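YdhT protein (Bacillus subtilis, PDB 3CBW) hydrolyses internal beta-1,4 linkages in mannan, galactomannan and glucomannan as a secreted endo-beta-mannanase of glycosyl hydrolase family 26, contributing to glucomannan degradation. Local coordinates at residues E38-S43 with D325-N330; A85-S90 with N149-K154; F232-Y237 with D262-L267. The protein carries 3 engineered substitutions. All blocks are in the same frame, centred on the assembly; numbering follows the deposited sequence.

In the fold
From the N terminus, E38-S43 takes in the start of strand 41-49, the first of the TIM barrel, and contact 1 closes only when the chain returns 282 residues later as the short parallel strand 328-329. Contacts 2 and 3 both nest inside that long loop. Contact 2 joins the loop following strand 72-79 to helix 143-163; it closes before contact 3 opens, so the two lie in series and none cross. Contact 3 links the connection between strands 220-224 and 245-252 to helix 261-265 and the residues just after it. The centres of contacts 1 and 2 are about 38 Å apart, on opposite sides of the chain's centre, and no two contacts touch.

Contact 1 (E38-S43 with D325-N330); sequences ENRVLS and DSWTLN
The guanidinium of R40 lies flat on the six-membered ring of W327, with the planes only 11° apart and CZ of R40 3.4 Å from CH2 of W327. The two side chains run side by side in the same direction, and CD of R40 sits over the ring face, 3.7 Å from the centroid, so a CH-pi contact precedes the cation-pi one. The crowded first torsion of R40 (chi1 51°) and a bend at chi3 put the chain there, while NH2 is held by the carbonyl of P299. At the ring's edge, CG2 of V41 approaches CE3 of W327 at 3.9 Å.

On the backbone, W327 O takes two successive amides: N of V41 in the carbonyl plane and N of R40, 2.8 Å from that oxygen, above it. Parallel pairing follows, with V41 opposite T328 and L42 opposite L329; N of L329 gives V41 O an almost straight bond (172°), and N of S43 reaches L329 O. Side chain also meets side chain: OG of S43 donates along a lone pair of N330 OD1 at 2.7 Å.

Strand 328-329 thus joins the beginning of strand 41-49, which pairs on with 301-306 and 72-79 in the barrel. V41 and T328 face helix 287-297, whereas L42 and L329 pack against W29 of helix 21-32.

Contact 2 (A85-S90 with N149-K154); sequences ANIEDS and NAMLSK
K154 stretches to full length, CG anti to the backbone N (chi1 -165°) and every later torsion near 180°, which carries NZ off its helix to E88 O at 3.3 Å. NZ meets that oxygen from above the carbonyl plane; it is also bonded to I91 O and to a water, which in turn donates to D89 OD1 (water to OD1 2.7 Å). E88 is coiled instead: CG takes the crowded place between N and the carbonyl carbon (chi1 70°) and the chain bends at chi2, laying OE1 3.7 Å from CB of A150.

Residues 87-90 form a 3-10 turn within the loop that follows strand 72-79 of the TIM barrel, a loop tied back by the C75-C95 disulfide; their partner is helix 143-163. The side chain of S90 lies about 8 Å from that of H114, a probable substrate-binding residue. An alanine in place of K154 would probably loosen the turn's hold on the helix, since the bonds from NZ to E88 O, I91 O and the water would be lost.

S90 OG donates nearly along the C=O axis of I87, 2.7 Å from its O, which the amide of S90 also reaches. M151, CG anti to the carbonyl carbon (chi1 -68°) and extended at chi2, brings SD obliquely across I87, 3.9 Å from its CG1; the bend at chi3 turns only CE.

Contact 3 (F232-Y237 with D262-L267); sequences FKTDFY and DQLTAL
NZ of K233 is gripped by three hydrogen bonds, to N259 OD1 and to the backbone oxygens of R230 and A228. N259 OD1 also takes a bond from NE2 of Q263, so one amide oxygen ties together the ends of a side chain from each segment. The two side chains cross obliquely, CD of K233 passing 4.1 Å from NE2 of Q263, with no hydrogen bond between them. The lysine gets there by an unstaggered chi2 of 101°, and with this residue buried the three oxygens are likely to stabilise an ammonium charge.

The rest of the contact is largely apolar, with no direct hydrogen bond between 232-237 and 262-267. T234, at the start of a type I turn ending at Y237, crosses Q263 at about a right angle; its CG2 stands 3.8 Å from CB of Q263. Beside it, CD2 of L264 comes within 3.9 Å of K233 O. Y237 and L267 reach toward each other tip to tip, and CD1 of L267 sits over the ring centre, 3.8 Å from the centroid and 10° off its normal, a clear CH-pi contact. Beyond the ring, one water links Y237 OH (2.7 Å) to the backbone, donating to L267 O at 2.7 Å.

Residues 232-237 belong to the connection from strand 220-224 to its parallel neighbour 245-252 in the TIM barrel, and helix 261-265 follows the latter. L264 packs on V246 and L248 of that strand and on Y224 of strand 220-224; the ring of Y224 also meets that of Y237 edge-to-face.

Contact 1 (E38-S43 with D325-N330)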
ATOM      1  N   GLU A  38     -15.199 -11.296  14.694  1.00 14.31           N
ATOM      2  CA  GLU A  38     -13.930 -11.995  14.516  1.00 14.84           C
ATOM      3  C   GLU A  38     -13.575 -11.920  13.041  1.00 13.36           C
ATOM      4  O   GLU A  38     -14.396 -11.451  12.250  1.00 12.57           O
ATOM      5  CB  GLU A  38     -14.037 -13.455  14.982  1.00 15.83           C
ATOM      6  CG  GLU A  38     -14.958 -14.341  14.158  1.00 18.22           C
ATOM      7  CD  GLU A  38     -15.077 -15.732  14.749  1.00 21.16           C
ATOM      8  OE1 GLU A  38     -14.515 -16.687  14.166  1.00 25.49           O
ATOM      9  OE2 GLU A  38     -15.718 -15.865  15.816  1.00 24.79           O
ATOM     10  N   ASN A  39     -12.379 -12.376  12.668  1.00 12.34           N
ATOM     11  CA  ASN A  39     -11.969 -12.397  11.251  1.00 12.28           C
ATOM     12  C   ASN A  39     -12.213 -11.046  10.585  1.00 10.70           C
ATOM     13  O   ASN A  39     -12.893 -10.941   9.562  1.00 10.56           O
ATOM     14  CB  ASN A  39     -12.722 -13.492  10.475  1.00 13.58           C
ATOM     15  CG  ASN A  39     -12.087 -14.871  10.611  1.00 17.86           C
ATOM     16  OD1 ASN A  39     -12.241 -15.720   9.730  1.00 23.01           O
ATOM     17  ND2 ASN A  39     -11.376 -15.101  11.701  1.00 19.07           N
ATOM     18  N   ARG A  40     -11.638 -10.008  11.176  1.00  9.55           N
ATOM     19  CA  ARG A  40     -11.952  -8.634  10.789  1.00  9.59           C
ATOM     20  C   ARG A  40     -10.735  -7.778  10.443  1.00  8.84           C
ATOM     21  O   ARG A  40     -10.885  -6.603  10.110  1.00  9.52           O
ATOM     22  CB  ARG A  40     -12.813  -7.954  11.855  1.00 10.28           C
ATOM     23  CG  ARG A  40     -12.271  -8.044  13.259  1.00 10.44           C
ATOM     24  CD  ARG A  40     -13.238  -7.402  14.231  1.00 11.37           C
ATOM     25  NE  ARG A  40     -13.149  -5.950  14.197  1.00 11.52           N
ATOM     26  CZ  ARG A  40     -13.860  -5.140  14.972  1.00 11.68           C
ATOM     27  NH1 ARG A  40     -14.768  -5.641  15.804  1.00 12.71           N
ATOM     28  NH2 ARG A  40     -13.659  -3.834  14.917  1.00 12.27           N
ATOM     29  N   VAL A  41      -9.543  -8.370  10.520  1.00  8.40           N
ATOM     30  CA  VAL A  41      -8.307  -7.683  10.146  1.00  8.68           C
ATOM     31  C   VAL A  41      -7.504  -8.625   9.269  1.00  8.14           C
ATOM     32  O   VAL A  41      -7.041  -9.668   9.745  1.00  8.92           O
ATOM     33  CB  VAL A  41      -7.443  -7.280  11.375  1.00  8.55           C
ATOM     34  CG1 VAL A  41      -6.204  -6.517  10.923  1.00  9.41           C
ATOM     35  CG2 VAL A  41      -8.224  -6.439  12.356  1.00  9.36           C
ATOM     36  N   LEU A  42      -7.348  -8.283   7.990  1.00  7.95           N
ATOM     37  CA  LEU A  42      -6.534  -9.112   7.112  1.00  8.35           C
ATOM     38  C   LEU A  42      -5.062  -9.027   7.494  1.00  8.31           C
ATOM     39  O   LEU A  42      -4.534  -7.940   7.703  1.00  8.36           O
ATOM     40  CB  LEU A  42      -6.689  -8.702   5.648  1.00  8.36           C
ATOM     41  CG  LEU A  42      -7.827  -9.356   4.868  1.00  8.78           C
ATOM     42  CD1 LEU A  42      -9.172  -8.930   5.417  1.00  9.74           C
ATOM     43  CD2 LEU A  42      -7.735  -9.001   3.401  1.00  9.64           C
ATOM     44  N   SER A  43      -4.397 -10.171   7.560  1.00  8.12           N
ATOM     45  CA  SER A  43      -2.944 -10.192   7.658  1.00  7.81           C
ATOM     46  C   SER A  43      -2.321  -9.861   6.305  1.00  7.39           C
ATOM     47  O   SER A  43      -2.962  -9.977   5.255  1.00  8.31           O
ATOM     48  CB  SER A  43      -2.483 -11.556   8.147  1.00  8.22           C
ATOM     49  OG  SER A  43      -2.931 -12.548   7.243  1.00  8.94           O
ATOM     50  N   ASP A 325      -4.841 -15.015  16.261  1.00 13.05           N
ATOM     51  CA  ASP A 325      -5.812 -14.190  16.966  1.00 13.25           C
ATOM     52  C   ASP A 325      -7.171 -14.323  16.288  1.00 13.09           C
ATOM     53  O   ASP A 325      -7.247 -14.406  15.061  1.00 12.41           O
ATOM     54  CB  ASP A 325      -5.381 -12.729  16.979  1.00 13.48           C
ATOM     55  CG  ASP A 325      -6.170 -11.914  17.976  1.00 13.94           C
ATOM     56  OD1 ASP A 325      -7.307 -11.518  17.649  1.00 15.33           O
ATOM     57  OD2 ASP A 325      -5.679 -11.709  19.117  1.00 15.76           O
ATOM     58  N   SER A 326      -8.245 -14.339  17.072  1.00 13.08           N
ATOM     59  CA  SER A 326      -9.591 -14.474  16.505  1.00 13.12           C
ATOM     60  C   SER A 326      -9.915 -13.350  15.508  1.00 12.05           C
ATOM     61  O   SER A 326     -10.722 -13.536  14.610  1.00 11.64           O
ATOM     62  CB  SER A 326     -10.654 -14.535  17.595  1.00 14.44           C
ATOM     63  OG  SER A 326     -10.681 -13.331  18.314  1.00 17.48           O
ATOM     64  N   TRP A 327      -9.288 -12.189  15.672  1.00 11.18           N
ATOM     65  CA  TRP A 327      -9.517 -11.072  14.754  1.00 10.70           C
ATOM     66  C   TRP A 327      -8.832 -11.209  13.403  1.00 10.47           C
ATOM     67  O   TRP A 327      -9.257 -10.567  12.442  1.00  9.81           O
ATOM     68  CB  TRP A 327      -9.069  -9.771  15.394  1.00 11.63           C
ATOM     69  CG  TRP A 327     -10.042  -9.181  16.370  1.00 12.26           C
ATOM     70  CD1 TRP A 327     -10.786  -9.842  17.310  1.00 13.53           C
ATOM     71  CD2 TRP A 327     -10.358  -7.795  16.508  1.00 11.77           C
ATOM     72  NE1 TRP A 327     -11.552  -8.942  18.016  1.00 14.50           N
ATOM     73  CE2 TRP A 327     -11.302  -7.679  17.551  1.00 12.93           C
ATOM     74  CE3 TRP A 327      -9.928  -6.634  15.852  1.00 12.13           C
ATOM     75  CZ2 TRP A 327     -11.838  -6.445  17.946  1.00 12.91           C
ATOM     76  CZ3 TRP A 327     -10.459  -5.410  16.242  1.00 12.75           C
ATOM     77  CH2 TRP A 327     -11.399  -5.324  17.288  1.00 12.71           C
ATOM     78  N   THR A 328      -7.780 -12.015  13.329  1.00 10.36           N
ATOM     79  CA  THR A 328      -6.939 -12.031  12.132  1.00 10.69           C
ATOM     80  C   THR A 328      -7.526 -12.925  11.044  1.00 11.16           C
ATOM     81  O   THR A 328      -7.854 -14.085  11.284  1.00 13.13           O
ATOM     82  CB  THR A 328      -5.516 -12.452  12.505  1.00 10.55           C
ATOM     83  OG1 THR A 328      -5.046 -11.586  13.540  1.00 11.18           O
ATOM     84  CG2 THR A 328      -4.580 -12.351  11.308  1.00 11.10           C
ATOM     85  N   LEU A 329      -7.654 -12.366   9.845  1.00 10.40           N
ATOM     86  CA  LEU A 329      -8.160 -13.081   8.694  1.00 10.16           C
ATOM     87  C   LEU A 329      -6.993 -13.369   7.753  1.00  9.43           C
ATOM     88  O   LEU A 329      -6.316 -12.445   7.284  1.00  9.59           O
ATOM     89  CB  LEU A 329      -9.234 -12.224   8.026  1.00 10.63           C
ATOM     90  CG  LEU A 329     -10.094 -12.844   6.931  1.00 10.59           C
ATOM     91  CD1 LEU A 329     -11.392 -12.062   6.759  1.00 12.12           C
ATOM     92  CD2 LEU A 329      -9.347 -12.963   5.602  1.00 11.34           C
ATOM     93  N   ASN A 330      -6.771 -14.651   7.471  1.00  9.53           N
ATOM     94  CA  ASN A 330      -5.618 -15.095   6.704  1.00  9.66           C
ATOM     95  C   ASN A 330      -6.000 -15.583   5.311  1.00  9.70           C
ATOM     96  O   ASN A 330      -7.185 -15.643   4.964  1.00 10.05           O
ATOM     97  CB  ASN A 330      -4.869 -16.167   7.499  1.00 10.24           C
ATOM     98  CG  ASN A 330      -4.347 -15.626   8.807  1.00 10.51           C
ATOM     99  OD1 ASN A 330      -3.786 -14.534   8.851  1.00 10.44           O
ATOM    100  ND2 ASN A 330      -4.550 -16.362   9.883  1.00 11.74           N
TER
HETATM  101  O   HOH W   1     -11.500 -16.368  14.261  1.00 32.44           O
HETATM  102  O   HOH W   2      -8.927 -16.618  11.245  1.00 33.47           O

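Contact 2 (A85-S90 with N149-K154)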
ATOM      1  N   ALA A  85      19.931   3.117 -17.834  1.00 18.79           N
ATOM      2  CA  ALA A  85      20.015   3.804 -19.128  1.00 19.04           C
ATOM      3  C   ALA A  85      18.762   4.631 -19.415  1.00 18.99           C
ATOM      4  O   ALA A  85      18.842   5.776 -19.870  1.00 19.54           O
ATOM      5  CB  ALA A  85      20.274   2.800 -20.258  1.00 19.70           C
ATOM      6  N   ASN A  86      17.604   4.041 -19.129  1.00 17.99           N
ATOM      7  CA  ASN A  86      16.322   4.718 -19.241  1.00 17.18           C
ATOM      8  C   ASN A  86      15.668   4.638 -17.871  1.00 15.67           C
ATOM      9  O   ASN A  86      15.756   3.606 -17.206  1.00 15.35           O
ATOM     10  CB  ASN A  86      15.439   4.049 -20.304  1.00 18.29           C
ATOM     11  CG  ASN A  86      16.015   4.177 -21.708  1.00 21.50           C
ATOM     12  OD1 ASN A  86      16.425   5.256 -22.124  1.00 23.47           O
ATOM     13  ND2 ASN A  86      16.035   3.069 -22.444  1.00 24.13           N
ATOM     14  N   ILE A  87      15.045   5.727 -17.437  1.00 14.23           N
ATOM     15  CA  ILE A  87      14.448   5.757 -16.097  1.00 13.80           C
ATOM     16  C   ILE A  87      13.445   4.616 -15.858  1.00 13.66           C
ATOM     17  O   ILE A  87      13.400   4.052 -14.765  1.00 13.28           O
ATOM     18  CB  ILE A  87      13.839   7.140 -15.768  1.00 13.35           C
ATOM     19  CG1 ILE A  87      13.514   7.226 -14.273  1.00 13.26           C
ATOM     20  CG2 ILE A  87      12.621   7.462 -16.669  1.00 13.43           C
ATOM     21  CD1 ILE A  87      13.273   8.628 -13.796  1.00 13.51           C
ATOM     22  N   GLU A  88      12.688   4.248 -16.886  1.00 13.65           N
ATOM     23  CA  GLU A  88      11.692   3.190 -16.740  1.00 13.87           C
ATOM     24  C   GLU A  88      12.290   1.785 -16.558  1.00 13.64           C
ATOM     25  O   GLU A  88      11.563   0.855 -16.200  1.00 13.51           O
ATOM     26  CB  GLU A  88      10.630   3.243 -17.851  1.00 15.20           C
ATOM     27  CG  GLU A  88      11.121   2.859 -19.237  1.00 16.65           C
ATOM     28  CD  GLU A  88      11.735   4.016 -20.036  1.00 18.49           C
ATOM     29  OE1 GLU A  88      12.165   5.042 -19.453  1.00 18.48           O
ATOM     30  OE2 GLU A  88      11.798   3.892 -21.280  1.00 21.91           O
ATOM     31  N   ASP A  89      13.602   1.628 -16.769  1.00 13.61           N
ATOM     32  CA  ASP A  89      14.269   0.351 -16.489  1.00 14.23           C
ATOM     33  C   ASP A  89      14.194  -0.005 -14.997  1.00 13.52           C
ATOM     34  O   ASP A  89      14.365  -1.170 -14.616  1.00 14.16           O
ATOM     35  CB  ASP A  89      15.740   0.380 -16.924  1.00 14.96           C
ATOM     36  CG  ASP A  89      15.924   0.587 -18.418  1.00 17.18           C
ATOM     37  OD1 ASP A  89      14.962   0.423 -19.195  1.00 18.64           O
ATOM     38  OD2 ASP A  89      17.065   0.922 -18.808  1.00 19.70           O
ATOM     39  N   SER A  90      13.973   1.003 -14.157  1.00 12.72           N
ATOM     40  CA  SER A  90      13.754   0.800 -12.732  1.00 12.44           C
ATOM     41  C   SER A  90      12.477   0.010 -12.427  1.00 11.81           C
ATOM     42  O   SER A  90      12.356  -0.528 -11.345  1.00 11.47           O
ATOM     43  CB  SER A  90      13.718   2.153 -12.007  1.00 12.73           C
ATOM     44  OG  SER A  90      12.594   2.930 -12.392  1.00 14.72           O
ATOM     45  N   ASN A 149       5.933  10.016 -17.125  1.00 10.87           N
ATOM     46  CA  ASN A 149       4.992   9.273 -17.946  1.00 11.53           C
ATOM     47  C   ASN A 149       5.544   7.966 -18.504  1.00 11.15           C
ATOM     48  O   ASN A 149       4.804   6.995 -18.625  1.00 11.25           O
ATOM     49  CB  ASN A 149       4.406  10.170 -19.031  1.00 12.24           C
ATOM     50  CG  ASN A 149       3.416  11.168 -18.469  1.00 13.96           C
ATOM     51  OD1 ASN A 149       2.797  10.925 -17.427  1.00 17.27           O
ATOM     52  ND2 ASN A 149       3.251  12.288 -19.159  1.00 15.77           N
ATOM     53  N   ALA A 150       6.848   7.918 -18.784  1.00 11.09           N
ATOM     54  CA  ALA A 150       7.487   6.671 -19.205  1.00 11.54           C
ATOM     55  C   ALA A 150       7.402   5.600 -18.119  1.00 10.80           C
ATOM     56  O   ALA A 150       7.140   4.423 -18.396  1.00 11.07           O
ATOM     57  CB  ALA A 150       8.939   6.909 -19.609  1.00 12.30           C
ATOM     58  N   MET A 151       7.628   6.003 -16.872  1.00 10.25           N
ATOM     59  CA  MET A 151       7.458   5.074 -15.748  1.00  9.85           C
ATOM     60  C   MET A 151       6.003   4.640 -15.604  1.00  9.67           C
ATOM     61  O   MET A 151       5.705   3.458 -15.442  1.00  9.10           O
ATOM     62  CB  MET A 151       7.931   5.709 -14.438  1.00 10.32           C
ATOM     63  CG  MET A 151       9.457   5.953 -14.329  1.00 10.64           C
ATOM     64  SD  MET A 151      10.076   6.441 -12.642  1.00  8.05           S
ATOM     65  CE  MET A 151       9.175   7.988 -12.401  1.00 13.75           C
ATOM     66  N   LEU A 152       5.094   5.604 -15.646  1.00  9.21           N
ATOM     67  CA  LEU A 152       3.683   5.286 -15.469  1.00  9.50           C
ATOM     68  C   LEU A 152       3.197   4.333 -16.556  1.00  9.33           C
ATOM     69  O   LEU A 152       2.393   3.447 -16.286  1.00  9.23           O
ATOM     70  CB  LEU A 152       2.830   6.554 -15.444  1.00 10.03           C
ATOM     71  CG  LEU A 152       3.134   7.577 -14.335  1.00 10.03           C
ATOM     72  CD1 LEU A 152       2.131   8.717 -14.379  1.00 10.88           C
ATOM     73  CD2 LEU A 152       3.158   6.929 -12.952  1.00 10.32           C
ATOM     74  N   SER A 153       3.670   4.516 -17.788  1.00  9.50           N
ATOM     75  CA  SER A 153       3.253   3.666 -18.889  1.00  9.88           C
ATOM     76  C   SER A 153       3.661   2.225 -18.652  1.00  9.44           C
ATOM     77  O   SER A 153       2.878   1.311 -18.888  1.00  9.47           O
ATOM     78  CB  SER A 153       3.842   4.171 -20.202  1.00 10.50           C
ATOM     79  OG  SER A 153       3.336   3.416 -21.279  1.00 12.41           O
ATOM     80  N   LYS A 154       4.886   2.014 -18.177  1.00  9.36           N
ATOM     81  CA  LYS A 154       5.361   0.662 -17.932  1.00  9.85           C
ATOM     82  C   LYS A 154       4.627   0.021 -16.749  1.00  9.32           C
ATOM     83  O   LYS A 154       4.303  -1.161 -16.779  1.00  9.78           O
ATOM     84  CB  LYS A 154       6.877   0.658 -17.721  1.00 10.48           C
ATOM     85  CG  LYS A 154       7.488  -0.719 -17.808  1.00 12.04           C
ATOM     86  CD  LYS A 154       9.003  -0.673 -17.740  1.00 13.73           C
ATOM     87  CE  LYS A 154       9.559  -2.076 -17.771  1.00 14.61           C
ATOM     88  NZ  LYS A 154      11.040  -2.067 -17.554  1.00 14.27           N
TER
HETATM   89  O   HOH W   3      12.410  -0.462 -19.394  1.00 19.44           O

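Contact 3 (F232-Y237 with D262-L267)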
ATOM      1  N   PHE A 232       1.022  16.133   9.647  1.00 12.66           N
ATOM      2  CA  PHE A 232       0.305  16.455   8.416  1.00 13.26           C
ATOM      3  C   PHE A 232      -0.317  15.245   7.748  1.00 13.14           C
ATOM      4  O   PHE A 232      -0.339  15.158   6.522  1.00 13.96           O
ATOM      5  CB  PHE A 232       1.200  17.210   7.413  1.00 14.09           C
ATOM      6  CG  PHE A 232       2.080  18.253   8.046  1.00 14.68           C
ATOM      7  CD1 PHE A 232       1.537  19.285   8.803  1.00 16.42           C
ATOM      8  CD2 PHE A 232       3.458  18.184   7.897  1.00 15.14           C
ATOM      9  CE1 PHE A 232       2.366  20.236   9.406  1.00 17.23           C
ATOM     10  CE2 PHE A 232       4.287  19.122   8.486  1.00 16.20           C
ATOM     11  CZ  PHE A 232       3.746  20.146   9.245  1.00 16.12           C
ATOM     12  N   LYS A 233      -0.851  14.326   8.541  1.00 12.60           N
ATOM     13  CA  LYS A 233      -1.377  13.088   7.978  1.00 12.89           C
ATOM     14  C   LYS A 233      -2.523  13.310   7.018  1.00 12.14           C
ATOM     15  O   LYS A 233      -2.669  12.546   6.075  1.00 12.32           O
ATOM     16  CB  LYS A 233      -1.865  12.138   9.065  1.00 13.46           C
ATOM     17  CG  LYS A 233      -0.842  11.197   9.620  1.00 17.29           C
ATOM     18  CD  LYS A 233      -0.358  11.703  10.928  1.00 17.34           C
ATOM     19  CE  LYS A 233       0.584  10.740  11.608  1.00 16.69           C
ATOM     20  NZ  LYS A 233       1.291  11.463  12.677  1.00 16.46           N
ATOM     21  N   THR A 234      -3.355  14.321   7.263  1.00 11.80           N
ATOM     22  CA  THR A 234      -4.506  14.577   6.397  1.00 12.70           C
ATOM     23  C   THR A 234      -4.321  15.715   5.413  1.00 12.20           C
ATOM     24  O   THR A 234      -5.116  15.835   4.490  1.00 12.01           O
ATOM     25  CB  THR A 234      -5.797  14.833   7.196  1.00 13.52           C
ATOM     26  OG1 THR A 234      -5.664  16.036   7.958  1.00 15.62           O
ATOM     27  CG2 THR A 234      -6.114  13.657   8.108  1.00 14.67           C
ATOM     28  N   ASP A 235      -3.287  16.542   5.582  1.00 11.70           N
ATOM     29  CA  ASP A 235      -3.117  17.702   4.715  0.50 11.52           C
ATOM     30  C   ASP A 235      -2.870  17.295   3.268  1.00 11.13           C
ATOM     31  O   ASP A 235      -3.250  18.012   2.353  1.00 11.15           O
ATOM     32  CB  ASP A 235      -1.991  18.616   5.220  0.50 11.95           C
ATOM     33  CG  ASP A 235      -2.352  19.348   6.507  0.50 12.87           C
ATOM     34  OD1 ASP A 235      -3.542  19.405   6.875  0.50 14.37           O
ATOM     35  OD2 ASP A 235      -1.426  19.877   7.152  0.50 12.91           O
ATOM     36  N   PHE A 236      -2.262  16.132   3.069  1.00 10.86           N
ATOM     37  CA  PHE A 236      -1.932  15.652   1.737  1.00 10.38           C
ATOM     38  C   PHE A 236      -3.062  14.888   1.050  1.00 10.00           C
ATOM     39  O   PHE A 236      -2.905  14.448  -0.075  1.00 10.27           O
ATOM     40  CB  PHE A 236      -0.698  14.763   1.821  1.00 10.85           C
ATOM     41  CG  PHE A 236       0.572  15.504   2.126  1.00 10.12           C
ATOM     42  CD1 PHE A 236       1.317  16.060   1.098  1.00  9.86           C
ATOM     43  CD2 PHE A 236       1.034  15.605   3.429  1.00 12.07           C
ATOM     44  CE1 PHE A 236       2.495  16.730   1.364  1.00 12.15           C
ATOM     45  CE2 PHE A 236       2.201  16.269   3.697  1.00 12.54           C
ATOM     46  CZ  PHE A 236       2.933  16.832   2.662  1.00 12.85           C
ATOM     47  N   TYR A 237      -4.193  14.744   1.721  1.00  9.76           N
ATOM     48  CA  TYR A 237      -5.279  13.923   1.187  1.00  9.87           C
ATOM     49  C   TYR A 237      -5.809  14.550  -0.092  1.00 10.21           C
ATOM     50  O   TYR A 237      -6.239  15.691  -0.080  1.00 10.93           O
ATOM     51  CB  TYR A 237      -6.384  13.872   2.216  1.00 10.04           C
ATOM     52  CG  TYR A 237      -7.568  13.009   1.895  1.00  9.06           C
ATOM     53  CD1 TYR A 237      -7.436  11.634   1.703  1.00  9.50           C
ATOM     54  CD2 TYR A 237      -8.847  13.561   1.862  1.00  9.77           C
ATOM     55  CE1 TYR A 237      -8.546  10.835   1.457  1.00  8.91           C
ATOM     56  CE2 TYR A 237      -9.956  12.777   1.626  1.00  9.82           C
ATOM     57  CZ  TYR A 237      -9.798  11.418   1.430  1.00  9.75           C
ATOM     58  OH  TYR A 237     -10.906  10.647   1.220  1.00 11.03           O
ATOM     59  N   ASP A 262      -7.196   8.498  14.521  1.00 10.29           N
ATOM     60  CA  ASP A 262      -8.394   9.320  14.667  1.00 12.03           C
ATOM     61  C   ASP A 262      -8.597  10.225  13.455  1.00 12.12           C
ATOM     62  O   ASP A 262      -9.691  10.277  12.902  1.00 13.41           O
ATOM     63  CB  ASP A 262      -8.310  10.180  15.931  1.00 12.09           C
ATOM     64  CG  ASP A 262      -8.452   9.370  17.208  1.00 14.57           C
ATOM     65  OD1 ASP A 262      -9.007   8.257  17.159  1.00 14.59           O
ATOM     66  OD2 ASP A 262      -8.044   9.891  18.274  1.00 17.58           O
ATOM     67  N   GLN A 263      -7.528  10.918  13.062  1.00 12.82           N
ATOM     68  CA  GLN A 263      -7.514  11.844  11.911  1.00 13.82           C
ATOM     69  C   GLN A 263      -7.901  11.153  10.604  1.00 12.60           C
ATOM     70  O   GLN A 263      -8.651  11.700   9.790  1.00 12.44           O
ATOM     71  CB  GLN A 263      -6.120  12.481  11.711  1.00 15.28           C
ATOM     72  CG  GLN A 263      -5.531  13.296  12.860  1.00 17.94           C
ATOM     73  CD  GLN A 263      -4.550  12.490  13.696  1.00 19.06           C
ATOM     74  OE1 GLN A 263      -4.942  11.564  14.422  1.00 18.80           O
ATOM     75  NE2 GLN A 263      -3.268  12.840  13.605  1.00 19.20           N
ATOM     76  N   LEU A 264      -7.378   9.952  10.380  1.00 11.14           N
ATOM     77  CA  LEU A 264      -7.621   9.251   9.117  1.00 10.45           C
ATOM     78  C   LEU A 264      -8.985   8.581   9.067  1.00 10.12           C
ATOM     79  O   LEU A 264      -9.690   8.689   8.069  1.00 10.19           O
ATOM     80  CB  LEU A 264      -6.482   8.278   8.799  1.00 10.56           C
ATOM     81  CG  LEU A 264      -5.164   8.983   8.471  1.00 10.97           C
ATOM     82  CD1 LEU A 264      -4.071   7.950   8.379  1.00 14.16           C
ATOM     83  CD2 LEU A 264      -5.252   9.798   7.176  1.00 11.98           C
ATOM     84  N   THR A 265      -9.394   7.929  10.153  1.00 10.65           N
ATOM     85  CA  THR A 265     -10.729   7.327  10.177  1.00 11.03           C
ATOM     86  C   THR A 265     -11.824   8.395  10.022  1.00 11.45           C
ATOM     87  O   THR A 265     -12.887   8.112   9.471  1.00 12.56           O
ATOM     88  CB  THR A 265     -10.994   6.482  11.443  1.00 11.15           C
ATOM     89  OG1 THR A 265     -10.777   7.282  12.609  1.00 11.45           O
ATOM     90  CG2 THR A 265     -10.090   5.261  11.489  1.00 11.95           C
ATOM     91  N   ALA A 266     -11.529   9.617  10.458  1.00 11.55           N
ATOM     92  CA  ALA A 266     -12.474  10.738  10.344  1.00 12.97           C
ATOM     93  C   ALA A 266     -12.789  11.112   8.885  1.00 13.11           C
ATOM     94  O   ALA A 266     -13.803  11.767   8.603  1.00 13.86           O
ATOM     95  CB  ALA A 266     -11.941  11.946  11.092  1.00 13.55           C
ATOM     96  N   LEU A 267     -11.928  10.688   7.955  1.00 12.71           N
ATOM     97  CA  LEU A 267     -12.151  10.934   6.530  1.00 12.87           C
ATOM     98  C   LEU A 267     -13.252  10.045   5.941  1.00 13.02           C
ATOM     99  O   LEU A 267     -13.599  10.165   4.767  1.00 13.82           O
ATOM    100  CB  LEU A 267     -10.831  10.767   5.770  1.00 12.19           C
ATOM    101  CG  LEU A 267      -9.737  11.773   6.152  1.00 12.49           C
ATOM    102  CD1 LEU A 267      -8.429  11.464   5.412  1.00 12.65           C
ATOM    103  CD2 LEU A 267     -10.187  13.214   5.889  1.00 14.95           C
TER
HETATM  104  O   HOH W   4     -13.091  11.573   2.573  1.00 14.65           O